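Local coordinates for protein 2,3-dihydroxybenzoate-AMP ligase (Mycobacterium smegmatis, PDB 5KEI) that belongs to the ANL superfamily of enzymes, with an AMP-binding family domain and a smaller C-terminal domain, at residues A138-A143 and G414-E419. Sequence-based numbering, arbitrary orientation.
Sequences AEVSSA and GYFNAE
In this AMP-binding fold of the ANL type, the C-terminal end of helix 131-141 meets the loop that leads from strand 402-407 into helix 419-425, and the contact illustrates how a side-chain amide can serve a carbonyl in the last turn of a helix. The polar part is a single strong hydrogen bond: Asn417 ND2 donates to Val140 O over 2.8 Å, almost straight at 173°. The donor lies in the carbonyl plane on a lone pair, and the acceptor in turn sits close to the plane of the Asn417 amide, so each group meets the other within its own plane. Asn417 CG stands anti to the backbone N (chi1 -167°), which carries the amide out toward the helix. The helix ends just beyond, where Ser142 takes a positive phi, while Ser141 OG turns back to Phe137 O.

Packing beside the bond is carried by Val140 CG1, also anti to its backbone N, which lies 3.4 Å from the carbonyl oxygen Phe416 O, rests 4.0 Å from Asn417 CB and reaches Phe416 CD2 at 4.4 Å. Phe416, buried against Leu210 of strand 207-212 and Arg97 of strand 97-101, is fixed further by backbone hydrogen bonding with Leu222 of strand 222-226. Its ring turns an edge to the same carbonyl that accepts the amide, with Phe416 CE2 3.7 Å from Val140 O, which lies near the ring plane.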
ATOM      1  N   ALA A 138      -8.614   1.295 -12.990  1.00 38.61           N
ATOM      2  CA  ALA A 138      -8.442   1.621 -14.415  1.00 39.76           C
ATOM      3  C   ALA A 138      -8.750   3.083 -14.710  1.00 38.43           C
ATOM      4  O   ALA A 138      -7.988   3.762 -15.406  1.00 36.87           O
ATOM      5  CB  ALA A 138      -9.328   0.725 -15.284  1.00 42.81           C
ATOM      6  N   GLU A 139      -9.878   3.550 -14.178  1.00 39.26           N
ATOM      7  CA  GLU A 139     -10.285   4.946 -14.287  1.00 38.85           C
ATOM      8  C   GLU A 139      -9.284   5.916 -13.663  1.00 36.12           C
ATOM      9  O   GLU A 139      -8.961   6.942 -14.258  1.00 39.55           O
ATOM     10  CB  GLU A 139     -11.660   5.143 -13.642  1.00 43.16           C
ATOM     11  CG  GLU A 139     -12.577   6.084 -14.403  1.00 53.99           C
ATOM     12  CD  GLU A 139     -14.045   5.669 -14.321  1.00 69.75           C
ATOM     13  OE1 GLU A 139     -14.482   5.157 -13.260  1.00 64.33           O
ATOM     14  OE2 GLU A 139     -14.760   5.852 -15.333  1.00 78.60           O
ATOM     15  N   VAL A 140      -8.792   5.603 -12.467  1.00 36.84           N
ATOM     16  CA  VAL A 140      -7.889   6.523 -11.778  1.00 36.51           C
ATOM     17  C   VAL A 140      -6.513   6.562 -12.474  1.00 34.72           C
ATOM     18  O   VAL A 140      -5.909   7.629 -12.617  1.00 34.28           O
ATOM     19  CB  VAL A 140      -7.738   6.144 -10.280  1.00 35.25           C
ATOM     20  CG1 VAL A 140      -6.686   7.016  -9.598  1.00 34.14           C
ATOM     21  CG2 VAL A 140      -9.077   6.284  -9.550  1.00 32.95           C
ATOM     22  N   SER A 141      -6.049   5.405 -12.944  1.00 33.64           N
ATOM     23  CA  SER A 141      -4.707   5.280 -13.505  1.00 35.41           C
ATOM     24  C   SER A 141      -4.622   5.504 -15.014  1.00 34.79           C
ATOM     25  O   SER A 141      -3.517   5.587 -15.558  1.00 33.93           O
ATOM     26  CB  SER A 141      -4.123   3.894 -13.187  1.00 28.63           C
ATOM     27  OG  SER A 141      -4.938   2.857 -13.707  1.00 29.07           O
ATOM     28  N   SER A 142      -5.769   5.575 -15.689  1.00 34.50           N
ATOM     29  CA  SER A 142      -5.788   5.589 -17.161  1.00 35.45           C
ATOM     30  C   SER A 142      -5.031   4.383 -17.713  1.00 31.69           C
ATOM     31  O   SER A 142      -4.336   4.489 -18.718  1.00 35.33           O
ATOM     32  CB  SER A 142      -5.181   6.886 -17.722  1.00 28.69           C
ATOM     33  OG  SER A 142      -5.919   8.019 -17.295  1.00 35.26           O
ATOM     34  N   ALA A 143      -5.164   3.246 -17.037  1.00 33.52           N
ATOM     35  CA  ALA A 143      -4.515   2.013 -17.461  1.00 33.52           C
ATOM     36  C   ALA A 143      -4.793   1.706 -18.928  1.00 33.62           C
ATOM     37  O   ALA A 143      -5.896   1.937 -19.424  1.00 38.05           O
ATOM     38  CB  ALA A 143      -4.962   0.847 -16.583  1.00 33.66           C
ATOM     39  N   GLY A 414       0.811  13.055  -2.047  1.00 28.39           N
ATOM     40  CA  GLY A 414      -0.582  13.011  -2.435  1.00 25.99           C
ATOM     41  C   GLY A 414      -0.893  11.668  -3.069  1.00 27.18           C
ATOM     42  O   GLY A 414      -0.005  11.008  -3.606  1.00 27.84           O
ATOM     43  N   TYR A 415      -2.149  11.245  -2.999  1.00 25.49           N
ATOM     44  CA  TYR A 415      -2.592  10.095  -3.765  1.00 25.62           C
ATOM     45  C   TYR A 415      -2.572  10.426  -5.255  1.00 29.02           C
ATOM     46  O   TYR A 415      -2.546  11.603  -5.642  1.00 28.96           O
ATOM     47  CB  TYR A 415      -3.986   9.667  -3.328  1.00 26.24           C
ATOM     48  CG  TYR A 415      -4.016   9.071  -1.950  1.00 25.41           C
ATOM     49  CD1 TYR A 415      -4.549   9.776  -0.887  1.00 25.86           C
ATOM     50  CD2 TYR A 415      -3.505   7.799  -1.708  1.00 26.49           C
ATOM     51  CE1 TYR A 415      -4.578   9.248   0.368  1.00 26.03           C
ATOM     52  CE2 TYR A 415      -3.541   7.248  -0.437  1.00 26.21           C
ATOM     53  CZ  TYR A 415      -4.082   7.988   0.600  1.00 27.88           C
ATOM     54  OH  TYR A 415      -4.135   7.485   1.882  1.00 28.62           O
ATOM     55  N   PHE A 416      -2.575   9.397  -6.095  1.00 29.82           N
ATOM     56  CA  PHE A 416      -2.481   9.621  -7.539  1.00 28.61           C
ATOM     57  C   PHE A 416      -3.831   9.982  -8.140  1.00 30.51           C
ATOM     58  O   PHE A 416      -4.806   9.254  -7.959  1.00 32.05           O
ATOM     59  CB  PHE A 416      -1.928   8.392  -8.242  1.00 27.95           C
ATOM     60  CG  PHE A 416      -1.675   8.600  -9.702  1.00 32.39           C
ATOM     61  CD1 PHE A 416      -0.487   9.181 -10.139  1.00 29.56           C
ATOM     62  CD2 PHE A 416      -2.628   8.231 -10.643  1.00 31.11           C
ATOM     63  CE1 PHE A 416      -0.249   9.377 -11.494  1.00 29.46           C
ATOM     64  CE2 PHE A 416      -2.393   8.430 -11.995  1.00 32.43           C
ATOM     65  CZ  PHE A 416      -1.201   9.006 -12.419  1.00 32.62           C
ATOM     66  N   ASN A 417      -3.884  11.107  -8.849  1.00 32.71           N
ATOM     67  CA  ASN A 417      -5.102  11.515  -9.543  1.00 31.98           C
ATOM     68  C   ASN A 417      -6.302  11.481  -8.603  1.00 33.08           C
ATOM     69  O   ASN A 417      -7.275  10.773  -8.845  1.00 34.56           O
ATOM     70  CB  ASN A 417      -5.334  10.609 -10.748  1.00 31.07           C
ATOM     71  CG  ASN A 417      -6.389  11.141 -11.685  1.00 33.42           C
ATOM     72  OD1 ASN A 417      -6.713  12.323 -11.663  1.00 36.09           O
ATOM     73  ND2 ASN A 417      -6.920  10.272 -12.527  1.00 30.37           N
ATOM     74  N   ALA A 418      -6.199  12.206  -7.494  1.00 34.37           N
ATOM     75  CA  ALA A 418      -7.222  12.152  -6.456  1.00 34.30           C
ATOM     76  C   ALA A 418      -7.237  13.455  -5.672  1.00 35.29           C
ATOM     77  O   ALA A 418      -7.041  13.467  -4.453  1.00 36.50           O
ATOM     78  CB  ALA A 418      -6.976  10.961  -5.522  1.00 34.83           C
ATOM     79  N   GLU A 419      -7.467  14.551  -6.392  1.00 33.97           N
ATOM     80  CA  GLU A 419      -7.375  15.900  -5.834  1.00 39.39           C
ATOM     81  C   GLU A 419      -8.277  16.127  -4.604  1.00 35.91           C
ATOM     82  O   GLU A 419      -7.839  16.729  -3.616  1.00 38.16           O
ATOM     83  CB  GLU A 419      -7.691  16.916  -6.928  1.00 36.86           C
ATOM     84  CG  GLU A 419      -7.634  18.345  -6.485  1.00 43.59           C
ATOM     85  CD  GLU A 419      -8.040  19.305  -7.598  1.00 51.73           C
ATOM     86  OE1 GLU A 419      -8.310  18.837  -8.730  1.00 51.93           O
ATOM     87  OE2 GLU A 419      -8.097  20.526  -7.333  1.00 48.82           O
TER